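Local coordinates for uncharacterized conserved protein (Methanopyrus kandleri AV19, PDB 2QYA) that is of unknown function, an archaeal member of an uncharacterized conserved family that assembles as two copies with mixed alpha/beta chains, at residues V18-D23 against A73-G78. The protein carries 2 engineered substitutions. Residues are numbered along the deposited sequence; the frame is centred on the assembly and turned at random.
Sequences VLALCD and AINALG
The D23 carboxylate turns one face onto G78, whose CA lies 3.6 Å from D23 CG, while its oxygens accept from A81 N (OD1) and L80 N (OD2) at the start of helix 79-87. The N75 amide instead meets its neighbours at the oxygen end: V18 CG1 comes within a tight 3.1 Å of N75 OD1, with A20 CB farther off at 4.1 Å. This is the parallel strand pair in the middle of a mixed six-stranded sheet, flanked by antiparallel strands 6-13 and 103-109. V18, A20, C22, A73, N75 and L77 line one face; there N75 OD1 takes a weak hydrogen bond from T16 OG1 of the second subunit, and V18 packs on V18 of that subunit. L19, L21, I74 and A76 line the other, where helix 52-66 covers both leucines and helix 79-87 covers L21 and A76. On that face L19 CD1 crosses to I74 CG1 at 4.2 Å, and L21 CB meets A76 CB at 4.0 Å. With CG beside its own backbone N (chi1 -70°), the D23 side chain reaches over G78, the helix N-cap residue. An alanine at D23 would probably leave the amides of L80 and A81 without their carboxylate acceptor. Five backbone hydrogen bonds alternate between the strands, the last from D23 N to L77 O at 3.1 Å.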
ATOM      1  N   VAL A  18      -3.726   1.365   2.584  1.00 35.28           N
ATOM      2  CA  VAL A  18      -4.257   0.158   2.027  1.00 35.35           C
ATOM      3  C   VAL A  18      -5.540  -0.246   2.756  1.00 36.11           C
ATOM      4  O   VAL A  18      -5.560  -0.423   4.000  1.00 36.05           O
ATOM      5  CB  VAL A  18      -3.239  -1.018   2.046  1.00 35.46           C
ATOM      6  CG1 VAL A  18      -3.720  -2.148   1.122  1.00 34.84           C
ATOM      7  CG2 VAL A  18      -1.857  -0.564   1.538  1.00 36.03           C
ATOM      8  N   LEU A  19      -6.609  -0.385   1.971  1.00 35.93           N
ATOM      9  CA  LEU A  19      -7.856  -0.941   2.440  1.00 35.23           C
ATOM     10  C   LEU A  19      -7.964  -2.307   1.803  1.00 35.46           C
ATOM     11  O   LEU A  19      -8.090  -2.421   0.572  1.00 34.90           O
ATOM     12  CB  LEU A  19      -9.042  -0.057   2.059  1.00 35.88           C
ATOM     13  CG  LEU A  19      -8.938   1.477   2.126  1.00 37.44           C
ATOM     14  CD1 LEU A  19     -10.226   2.169   1.677  1.00 36.20           C
ATOM     15  CD2 LEU A  19      -8.572   1.949   3.483  1.00 38.51           C
ATOM     16  N   ALA A  20      -7.833  -3.347   2.629  1.00 34.73           N
ATOM     17  CA  ALA A  20      -7.953  -4.720   2.167  1.00 35.40           C
ATOM     18  C   ALA A  20      -9.244  -5.377   2.689  1.00 36.00           C
ATOM     19  O   ALA A  20      -9.573  -5.293   3.871  1.00 35.16           O
ATOM     20  CB  ALA A  20      -6.728  -5.550   2.553  1.00 34.27           C
ATOM     21  N   LEU A  21      -9.951  -6.046   1.796  1.00 36.92           N
ATOM     22  CA  LEU A  21     -11.228  -6.660   2.127  1.00 38.08           C
ATOM     23  C   LEU A  21     -11.091  -8.099   1.746  1.00 38.56           C
ATOM     24  O   LEU A  21     -10.543  -8.402   0.686  1.00 39.08           O
ATOM     25  CB  LEU A  21     -12.362  -6.027   1.326  1.00 37.72           C
ATOM     26  CG  LEU A  21     -12.778  -4.608   1.669  1.00 39.17           C
ATOM     27  CD1 LEU A  21     -13.152  -3.875   0.397  1.00 43.80           C
ATOM     28  CD2 LEU A  21     -13.961  -4.638   2.607  1.00 41.16           C
ATOM     29  N   CYS A  22     -11.571  -8.991   2.599  1.00 38.92           N
ATOM     30  CA  CYS A  22     -11.535 -10.412   2.279  1.00 39.77           C
ATOM     31  C   CYS A  22     -12.787 -11.070   2.835  1.00 40.80           C
ATOM     32  O   CYS A  22     -13.185 -10.767   3.971  1.00 40.53           O
ATOM     33  CB  CYS A  22     -10.293 -11.041   2.908  1.00 39.25           C
ATOM     34  SG  CYS A  22      -9.892 -12.723   2.462  1.00 40.48           S
ATOM     35  N   ASP A  23     -13.404 -11.967   2.059  1.00 41.55           N
ATOM     36  CA  ASP A  23     -14.482 -12.811   2.606  1.00 42.83           C
ATOM     37  C   ASP A  23     -13.943 -13.627   3.786  1.00 42.81           C
ATOM     38  O   ASP A  23     -12.882 -14.241   3.711  1.00 42.48           O
ATOM     39  CB  ASP A  23     -15.102 -13.728   1.533  1.00 42.77           C
ATOM     40  CG  ASP A  23     -15.911 -12.954   0.510  1.00 44.27           C
ATOM     41  OD1 ASP A  23     -15.649 -11.732   0.333  1.00 45.69           O
ATOM     42  OD2 ASP A  23     -16.822 -13.557  -0.117  1.00 44.99           O
ATOM     43  N   ALA A  73      -4.916   2.456  -1.869  1.00 36.57           N
ATOM     44  CA  ALA A  73      -4.877   1.215  -2.636  1.00 36.31           C
ATOM     45  C   ALA A  73      -5.903   0.295  -2.036  1.00 37.34           C
ATOM     46  O   ALA A  73      -5.901   0.088  -0.804  1.00 38.08           O
ATOM     47  CB  ALA A  73      -3.481   0.590  -2.568  1.00 36.19           C
ATOM     48  N   ILE A  74      -6.807  -0.212  -2.871  1.00 37.42           N
ATOM     49  CA  ILE A  74      -7.839  -1.166  -2.449  1.00 37.15           C
ATOM     50  C   ILE A  74      -7.592  -2.518  -3.095  1.00 37.25           C
ATOM     51  O   ILE A  74      -7.320  -2.621  -4.298  1.00 36.16           O
ATOM     52  CB  ILE A  74      -9.269  -0.679  -2.809  1.00 38.32           C
ATOM     53  CG1 ILE A  74      -9.526   0.693  -2.169  1.00 38.81           C
ATOM     54  CG2 ILE A  74     -10.362  -1.746  -2.426  1.00 36.47           C
ATOM     55  CD1 ILE A  74     -10.560   1.519  -2.850  1.00 42.89           C
ATOM     56  N   ASN A  75      -7.648  -3.547  -2.261  1.00 36.46           N
ATOM     57  CA  ASN A  75      -7.538  -4.921  -2.671  1.00 37.28           C
ATOM     58  C   ASN A  75      -8.734  -5.637  -2.042  1.00 36.91           C
ATOM     59  O   ASN A  75      -8.897  -5.594  -0.823  1.00 34.62           O
ATOM     60  CB  ASN A  75      -6.254  -5.560  -2.139  1.00 38.61           C
ATOM     61  CG  ASN A  75      -5.132  -4.550  -1.911  1.00 43.02           C
ATOM     62  OD1 ASN A  75      -4.611  -4.447  -0.796  1.00 46.22           O
ATOM     63  ND2 ASN A  75      -4.758  -3.789  -2.964  1.00 42.59           N
ATOM     64  N   ALA A  76      -9.561  -6.265  -2.878  1.00 36.51           N
ATOM     65  CA  ALA A  76     -10.694  -7.062  -2.414  1.00 36.85           C
ATOM     66  C   ALA A  76     -10.679  -8.468  -3.020  1.00 37.49           C
ATOM     67  O   ALA A  76     -10.491  -8.640  -4.223  1.00 37.94           O
ATOM     68  CB  ALA A  76     -12.008  -6.326  -2.684  1.00 36.42           C
ATOM     69  N   LEU A  77     -10.798  -9.472  -2.158  1.00 37.36           N
ATOM     70  CA  LEU A  77     -10.823 -10.854  -2.551  1.00 38.28           C
ATOM     71  C   LEU A  77     -12.098 -11.557  -2.020  1.00 39.32           C
ATOM     72  O   LEU A  77     -12.326 -11.644  -0.789  1.00 38.62           O
ATOM     73  CB  LEU A  77      -9.560 -11.569  -2.051  1.00 37.83           C
ATOM     74  CG  LEU A  77      -9.420 -13.061  -2.396  1.00 38.87           C
ATOM     75  CD1 LEU A  77      -9.105 -13.314  -3.900  1.00 38.47           C
ATOM     76  CD2 LEU A  77      -8.403 -13.766  -1.462  1.00 38.85           C
ATOM     77  N   GLY A  78     -12.894 -12.088  -2.954  1.00 39.98           N
ATOM     78  CA  GLY A  78     -14.163 -12.752  -2.647  1.00 40.49           C
ATOM     79  C   GLY A  78     -15.379 -12.041  -3.202  1.00 41.53           C
ATOM     80  O   GLY A  78     -15.366 -10.840  -3.471  1.00 40.86           O
TER